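Local coordinates for protein acetyl transferase (Salmonella typhimurium, PDB 1Z9U) that probably transfers an acetyl group from acetyl-CoA to the N-terminal serine of ribosomal protein L7/L12, at residues Lys32-Gln37 against Gly97-Glu102. Residues are numbered along the deposited sequence; the frame is centred on the assembly and turned at random.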
loop_
_atom_site.group_PDB
_atom_site.type_symbol
_atom_site.label_atom_id
_atom_site.label_comp_id
_atom_site.label_asym_id
_atom_site.label_seq_id
_atom_site.Cartn_x
_atom_site.Cartn_y
_atom_site.Cartn_z
ATOM N N LYS B 32 3.054 -7.464 25.489
ATOM C CA LYS B 32 2.062 -6.403 25.258
ATOM C C LYS B 32 2.622 -4.981 25.386
ATOM O O LYS B 32 2.299 -4.117 24.560
ATOM C CB LYS B 32 0.806 -6.584 26.137
ATOM C CG LYS B 32 1.058 -6.609 27.660
ATOM C CD LYS B 32 -0.243 -6.775 28.446
ATOM C CE LYS B 32 -0.019 -6.768 29.954
ATOM N NZ LYS B 32 0.773 -7.936 30.450
ATOM N N ALA B 33 3.474 -4.748 26.388
ATOM C CA ALA B 33 3.995 -3.390 26.642
ATOM C C ALA B 33 4.631 -2.757 25.399
ATOM O O ALA B 33 4.152 -1.736 24.902
ATOM C CB ALA B 33 4.956 -3.360 27.841
ATOM N N TRP B 34 5.669 -3.379 24.857
ATOM C CA TRP B 34 6.336 -2.784 23.690
ATOM C C TRP B 34 5.686 -3.059 22.315
ATOM O O TRP B 34 5.859 -2.266 21.371
ATOM C CB TRP B 34 7.820 -3.136 23.686
ATOM C CG TRP B 34 8.027 -4.547 23.435
ATOM C CD1 TRP B 34 8.025 -5.543 24.352
ATOM C CD2 TRP B 34 8.242 -5.156 22.162
ATOM N NE1 TRP B 34 8.238 -6.747 23.734
ATOM C CE2 TRP B 34 8.380 -6.540 22.386
ATOM C CE3 TRP B 34 8.341 -4.664 20.850
ATOM C CZ2 TRP B 34 8.601 -7.450 21.350
ATOM C CZ3 TRP B 34 8.567 -5.570 19.814
ATOM C CH2 TRP B 34 8.697 -6.948 20.075
ATOM N N LEU B 35 4.929 -4.147 22.195
ATOM C CA LEU B 35 4.100 -4.365 20.996
ATOM C C LEU B 35 3.112 -3.219 20.752
ATOM O O LEU B 35 2.657 -2.999 19.622
ATOM C CB LEU B 35 3.346 -5.698 21.076
ATOM C CG LEU B 35 3.714 -6.881 20.171
ATOM C CD1 LEU B 35 5.134 -6.817 19.594
ATOM C CD2 LEU B 35 3.489 -8.196 20.890
ATOM N N GLN B 36 2.793 -2.492 21.818
ATOM C CA GLN B 36 1.874 -1.358 21.770
ATOM C C GLN B 36 2.376 -0.233 20.856
ATOM O O GLN B 36 1.574 0.468 20.231
ATOM C CB GLN B 36 1.615 -0.834 23.191
ATOM C CG GLN B 36 0.228 -0.219 23.403
ATOM C CD GLN B 36 -0.908 -1.250 23.417
ATOM O OE1 GLN B 36 -0.725 -2.425 23.074
ATOM N NE2 GLN B 36 -2.088 -0.802 23.814
ATOM N N GLN B 37 3.698 -0.076 20.776
ATOM C CA GLN B 37 4.317 0.893 19.866
ATOM C C GLN B 37 4.579 0.363 18.446
ATOM O O GLN B 37 4.951 1.126 17.550
ATOM C CB GLN B 37 5.619 1.420 20.464
ATOM C CG GLN B 37 5.403 2.550 21.454
ATOM C CD GLN B 37 6.686 3.281 21.801
ATOM O OE1 GLN B 37 6.860 4.454 21.443
ATOM N NE2 GLN B 37 7.602 2.592 22.495
ATOM N N GLY B 97 6.870 -7.583 7.760
ATOM C CA GLY B 97 6.564 -7.241 9.152
ATOM C C GLY B 97 7.094 -8.336 10.060
ATOM O O GLY B 97 7.162 -9.490 9.661
ATOM N N TYR B 98 7.485 -7.981 11.280
ATOM C CA TYR B 98 8.029 -8.968 12.206
ATOM C C TYR B 98 7.995 -8.451 13.627
ATOM O O TYR B 98 7.925 -7.244 13.851
ATOM C CB TYR B 98 9.486 -9.329 11.834
ATOM C CG TYR B 98 10.451 -8.175 12.002
ATOM C CD1 TYR B 98 11.061 -7.921 13.228
ATOM C CD2 TYR B 98 10.738 -7.315 10.936
ATOM C CE1 TYR B 98 11.918 -6.852 13.395
ATOM C CE2 TYR B 98 11.606 -6.250 11.090
ATOM C CZ TYR B 98 12.193 -6.029 12.320
ATOM O OH TYR B 98 13.050 -4.971 12.489
ATOM N N TRP B 99 8.074 -9.361 14.589
ATOM C CA TRP B 99 8.476 -8.996 15.955
ATOM C C TRP B 99 9.033 -10.216 16.662
ATOM O O TRP B 99 8.711 -11.338 16.283
ATOM C CB TRP B 99 7.309 -8.395 16.740
ATOM C CG TRP B 99 6.114 -9.282 16.816
ATOM C CD1 TRP B 99 5.128 -9.406 15.882
ATOM C CD2 TRP B 99 5.770 -10.168 17.886
ATOM N NE1 TRP B 99 4.189 -10.311 16.304
ATOM C CE2 TRP B 99 4.557 -10.796 17.531
ATOM C CE3 TRP B 99 6.366 -10.487 19.118
ATOM C CZ2 TRP B 99 3.923 -11.732 18.363
ATOM C CZ3 TRP B 99 5.741 -11.418 19.940
ATOM C CH2 TRP B 99 4.534 -12.035 19.554
ATOM N N LEU B 100 9.900 -9.996 17.654
ATOM C CA LEU B 100 10.423 -11.072 18.490
ATOM C C LEU B 100 10.052 -10.863 19.946
ATOM O O LEU B 100 10.009 -9.733 20.434
ATOM C CB LEU B 100 11.952 -11.169 18.414
ATOM C CG LEU B 100 12.663 -11.828 17.229
ATOM C CD1 LEU B 100 14.173 -11.700 17.423
ATOM C CD2 LEU B 100 12.246 -13.295 17.001
ATOM N N ASP B 101 9.798 -11.972 20.625
ATOM C CA ASP B 101 9.675 -11.993 22.065
ATOM C C ASP B 101 10.966 -11.392 22.664
ATOM O O ASP B 101 12.069 -11.651 22.170
ATOM C CB ASP B 101 9.450 -13.439 22.518
ATOM C CG ASP B 101 9.579 -13.622 24.020
ATOM O OD1 ASP B 101 8.663 -13.220 24.764
ATOM O OD2 ASP B 101 10.597 -14.191 24.453
ATOM N N GLU B 102 10.803 -10.566 23.694
ATOM C CA GLU B 102 11.902 -9.843 24.344
ATOM C C GLU B 102 13.136 -10.691 24.681
ATOM O O GLU B 102 14.260 -10.203 24.605
ATOM C CB GLU B 102 11.401 -9.171 25.625
ATOM C CG GLU B 102 10.734 -7.814 25.409
ATOM C CD GLU B 102 10.135 -7.240 26.708
ATOM O OE1 GLU B 102 10.675 -6.228 27.220
ATOM O OE2 GLU B 102 9.135 -7.819 27.216
#
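Leu35 and Trp99 are paired where the short helix 32-35 sits over the end of strand 93-100, their CA atoms 8.1 Å apart. The Leu35 side chain crosses that of Trp99 at about a right angle and lays both methyls on one face of the indole. Its CD2 stands over the six-membered ring, 4.0 Å from the ring centroid and 8° off the normal, a CH-pi contact, while CD1 lies nearer the ring fusion, 3.8 Å from Trp99 CD2. CD1 also touches one face of the Trp34 indole near its rim, so the leucine lies between two tryptophans whose side chains run at about a right angle. Trp34 CH2 reaches Trp99 CB at 3.9 Å. The first torsion of Trp34 (chi1 69°) sets CG between the backbone N and the carbonyl carbon and sends the indole toward the strand. Its pyrrole end runs alongside the extended Glu102 chain, with NE1 3.2 Å from Glu102 CG and the carboxylate plane turned 54° from the ring. Leu27 and Val28 of helix 21-30 pack on Trp99 as well. Leu100 points away, toward Ile109 and Met110, placing this packing behind the CoA-binding strand of the GNAT fold.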